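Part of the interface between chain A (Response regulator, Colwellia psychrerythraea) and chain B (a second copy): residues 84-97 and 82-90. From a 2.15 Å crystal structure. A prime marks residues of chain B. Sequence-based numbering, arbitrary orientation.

Chain A 84-97: DSGVLHSAETLALS
Chain B, residues 82-90: GYDSGVLHS

The contact between the two copies is small, burying 274 Å² summed over both stretches, and it is built round three aromatic side chains: His89, His89′ and Tyr83′. The chain A stretch is a regular α-helix from Ser85 to Ser97, with phi near -65° and psi near -40° except at the ends, Ser85 (-80/-21) and Ser97 (-73/-27), and i to i+4 backbone hydrogen bonds from Leu88 N to Asp84 O through Ser97 N to Thr93 O. Asp84, extended at phi/psi -174/127 with chi1 t (175°), caps its start. Asp84 OD1 accepts from Val87 N at 2.9 Å with good geometry and from Gly86 N at 2.6 Å in a weak bond.

The same sequence begins differently in chain B. Tyr83′ has helical angles (-52/-47), but Asp84′ (45/64) and Ser85′ (31/50) have positive phi, as does Gly86′ (102/1), the N-cap of a helix that starts at Val87′ and runs on past Ser90′. At the Gly86′ angles a CB would be jammed against the preceding carbonyl oxygen, so the backbone itself calls for glycine. Gly86′ N donates to Tyr83′ O at 3.0 Å, closing the turn, and Ser90′ N reaches Gly86′ O at 2.8 Å.

The two copies meet at the same residue. His89 and His89′ have the nearest CA atoms, 8.4 Å apart, and each directs its CA-to-CB bond toward the other stretch. Both adopt chi1 t, at 177° and 172°, but chi2 differs: 69° in His89 and -92° in His89′. The imidazoles form a face-to-face stack, with centroids 3.7 Å apart and planes inclined by 11°. Each ring lies over one face of the other, and the closest atoms, His89 CG and His89′ CE1, are 3.4 Å apart. The stack extends to the aliphatic part of the side chain, since His89 CB sits over the face of the His89′ ring, 3.9 Å from its centroid, in a CH-pi contact.

The CE1 end of the His89 ring lies near the chain B turn. His89 CE1 is 4.3 Å from Gly86′ CA and 4.0 Å from Tyr83′ OH. One water links the copies here, donating to Gly86′ O at 3.1 Å and lying 3.3 Å from His89 NE2 in a weak hydrogen bond.

Tyr83′, with chi1 t (-179°) and chi2 92°, extends across to the chain A helix, and its hydroxyl reaches the side chains of three residues there. Besides His89, Tyr83′ OH approaches Leu96 CD1 (4.0 Å), where Leu96 has chi1 m (-79°) and chi2 t (164°), and Glu92 OE1 (3.1 Å). Glu92 is extended, t at chi1 (174°) and chi2 (-177°) with chi3 26°, and so carries its carboxylate out to the phenol. Whether OE1 and the hydroxyl are hydrogen-bonded is not settled by the geometry. Spaced at 89, 92 and 96, these three residues lie along one side of the helix, and all direct CA-to-CB toward chain B.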

# COMPACT_ATOMS: atom_id res chain seq x y z
N ASP A 84 -6.92 -10.72 -3.46
CA ASP A 84 -5.67 -10.03 -3.82
C ASP A 84 -5.23 -9.16 -2.70
O ASP A 84 -6.00 -8.32 -2.24
CB ASP A 84 -5.84 -9.13 -5.05
CG ASP A 84 -4.57 -8.32 -5.35
OD1 ASP A 84 -4.17 -7.49 -4.55
OD2 ASP A 84 -3.97 -8.52 -6.41
N SER A 85 -3.99 -9.31 -2.26
CA SER A 85 -3.62 -8.66 -1.01
C SER A 85 -3.30 -7.18 -1.15
O SER A 85 -3.31 -6.44 -0.13
CB SER A 85 -2.49 -9.41 -0.30
OG SER A 85 -1.37 -9.46 -1.15
N GLY A 86 -2.97 -6.74 -2.36
CA GLY A 86 -2.80 -5.30 -2.57
C GLY A 86 -4.19 -4.66 -2.43
O GLY A 86 -4.34 -3.60 -1.90
N VAL A 87 -5.21 -5.33 -2.95
CA VAL A 87 -6.61 -4.91 -2.84
C VAL A 87 -7.09 -4.90 -1.39
O VAL A 87 -7.73 -3.94 -0.93
CB VAL A 87 -7.50 -5.82 -3.76
CG1 VAL A 87 -9.00 -5.57 -3.49
CG2 VAL A 87 -7.18 -5.55 -5.26
N LEU A 88 -6.72 -5.93 -0.65
CA LEU A 88 -7.06 -6.01 0.78
C LEU A 88 -6.47 -4.85 1.55
O LEU A 88 -7.15 -4.23 2.40
CB LEU A 88 -6.54 -7.34 1.39
CG LEU A 88 -6.88 -7.59 2.89
CD1 LEU A 88 -8.36 -7.39 3.15
CD2 LEU A 88 -6.50 -9.03 3.33
N HIS A 89 -5.18 -4.60 1.31
CA HIS A 89 -4.52 -3.46 1.99
C HIS A 89 -5.10 -2.08 1.54
O HIS A 89 -5.24 -1.17 2.34
CB HIS A 89 -2.99 -3.50 1.74
CG HIS A 89 -2.25 -2.33 2.32
ND1 HIS A 89 -2.09 -2.14 3.68
CD2 HIS A 89 -1.55 -1.33 1.72
CE1 HIS A 89 -1.35 -1.05 3.89
NE2 HIS A 89 -1.00 -0.55 2.71
N SER A 90 -5.43 -1.94 0.26
CA SER A 90 -6.17 -0.72 -0.17
C SER A 90 -7.50 -0.50 0.60
O SER A 90 -7.77 0.60 1.10
CB SER A 90 -6.40 -0.79 -1.66
OG SER A 90 -5.14 -0.99 -2.28
N ALA A 91 -8.30 -1.56 0.75
CA ALA A 91 -9.60 -1.44 1.45
C ALA A 91 -9.37 -1.04 2.90
O ALA A 91 -10.09 -0.21 3.44
CB ALA A 91 -10.40 -2.75 1.35
N GLU A 92 -8.33 -1.56 3.52
CA GLU A 92 -8.02 -1.20 4.89
C GLU A 92 -7.70 0.29 4.95
O GLU A 92 -8.19 1.00 5.82
CB GLU A 92 -6.81 -1.97 5.42
CG GLU A 92 -6.38 -1.50 6.83
CD GLU A 92 -5.10 -2.19 7.41
OE1 GLU A 92 -4.24 -2.67 6.64
OE2 GLU A 92 -4.97 -2.26 8.66
N THR A 93 -6.84 0.73 4.02
CA THR A 93 -6.42 2.14 3.95
C THR A 93 -7.62 3.06 3.76
O THR A 93 -7.80 4.04 4.49
CB THR A 93 -5.32 2.38 2.83
OG1 THR A 93 -4.19 1.55 3.09
CG2 THR A 93 -4.84 3.87 2.78
N LEU A 94 -8.49 2.68 2.81
CA LEU A 94 -9.69 3.49 2.53
C LEU A 94 -10.62 3.54 3.72
O LEU A 94 -11.14 4.60 4.08
CB LEU A 94 -10.41 2.92 1.31
CG LEU A 94 -9.62 3.14 0.00
CD1 LEU A 94 -10.22 2.35 -1.06
CD2 LEU A 94 -9.65 4.61 -0.36
N ALA A 95 -10.83 2.38 4.36
CA ALA A 95 -11.77 2.31 5.49
C ALA A 95 -11.25 3.08 6.70
O ALA A 95 -12.01 3.72 7.41
CB ALA A 95 -12.10 0.83 5.84
N LEU A 96 -9.95 3.05 6.94
CA LEU A 96 -9.40 3.83 8.05
C LEU A 96 -9.51 5.35 7.82
O LEU A 96 -9.73 6.15 8.73
CB LEU A 96 -7.92 3.52 8.21
CG LEU A 96 -7.58 2.23 8.94
CD1 LEU A 96 -6.10 1.87 8.64
CD2 LEU A 96 -7.84 2.42 10.45
N SER A 97 -9.30 5.73 6.56
CA SER A 97 -9.26 7.13 6.20
C SER A 97 -10.68 7.70 6.24
O SER A 97 -10.86 8.88 6.49
CB SER A 97 -8.61 7.24 4.82
OG SER A 97 -9.19 8.28 4.10
N GLY B 82 6.77 0.08 13.74
CA GLY B 82 5.48 0.85 13.63
C GLY B 82 4.57 0.51 12.42
O GLY B 82 5.05 0.28 11.30
N TYR B 83 3.25 0.47 12.62
CA TYR B 83 2.31 0.34 11.45
C TYR B 83 2.65 1.42 10.42
O TYR B 83 2.69 1.16 9.22
CB TYR B 83 0.84 0.50 11.87
CG TYR B 83 -0.14 0.34 10.72
CD1 TYR B 83 -0.70 -0.90 10.43
CD2 TYR B 83 -0.49 1.44 9.92
CE1 TYR B 83 -1.59 -1.05 9.37
CE2 TYR B 83 -1.38 1.30 8.85
CZ TYR B 83 -1.92 0.05 8.58
OH TYR B 83 -2.80 -0.09 7.53
N ASP B 84 2.81 2.64 10.93
CA ASP B 84 3.36 3.74 10.15
C ASP B 84 2.80 3.88 8.76
O ASP B 84 3.54 3.74 7.78
CB ASP B 84 4.84 3.53 10.02
CG ASP B 84 5.60 4.32 11.02
OD1 ASP B 84 5.90 3.74 12.09
OD2 ASP B 84 5.86 5.53 10.73
N SER B 85 1.51 4.17 8.68
CA SER B 85 0.83 4.30 7.38
C SER B 85 1.42 3.39 6.27
O SER B 85 1.74 3.85 5.13
CB SER B 85 0.80 5.77 6.95
OG SER B 85 -0.23 6.49 7.62
N GLY B 86 1.57 2.10 6.61
CA GLY B 86 1.95 1.07 5.63
C GLY B 86 3.40 0.59 5.63
O GLY B 86 3.71 -0.26 4.79
N VAL B 87 4.27 1.11 6.52
CA VAL B 87 5.70 0.76 6.50
C VAL B 87 5.94 -0.73 6.77
O VAL B 87 6.69 -1.39 6.06
CB VAL B 87 6.57 1.63 7.45
CG1 VAL B 87 8.02 1.19 7.43
CG2 VAL B 87 6.51 3.11 7.08
N LEU B 88 5.25 -1.29 7.76
CA LEU B 88 5.44 -2.69 8.08
C LEU B 88 4.88 -3.56 6.96
O LEU B 88 5.49 -4.57 6.58
CB LEU B 88 4.74 -2.98 9.40
CG LEU B 88 5.03 -4.33 10.06
CD1 LEU B 88 6.56 -4.66 10.24
CD2 LEU B 88 4.28 -4.37 11.39
N HIS B 89 3.70 -3.20 6.44
CA HIS B 89 3.12 -3.93 5.33
C HIS B 89 4.00 -3.86 4.06
O HIS B 89 4.10 -4.82 3.31
CB HIS B 89 1.69 -3.42 5.04
CG HIS B 89 1.09 -3.98 3.80
ND1 HIS B 89 1.19 -3.35 2.57
CD2 HIS B 89 0.40 -5.13 3.58
CE1 HIS B 89 0.60 -4.09 1.65
NE2 HIS B 89 0.12 -5.18 2.23
N SER B 90 4.64 -2.72 3.82
CA SER B 90 5.59 -2.58 2.70
C SER B 90 6.79 -3.55 2.77
O SER B 90 7.14 -4.19 1.78
CB SER B 90 6.09 -1.14 2.61
OG SER B 90 5.00 -0.32 2.24
O HOH W 1 2.13 0.49 2.27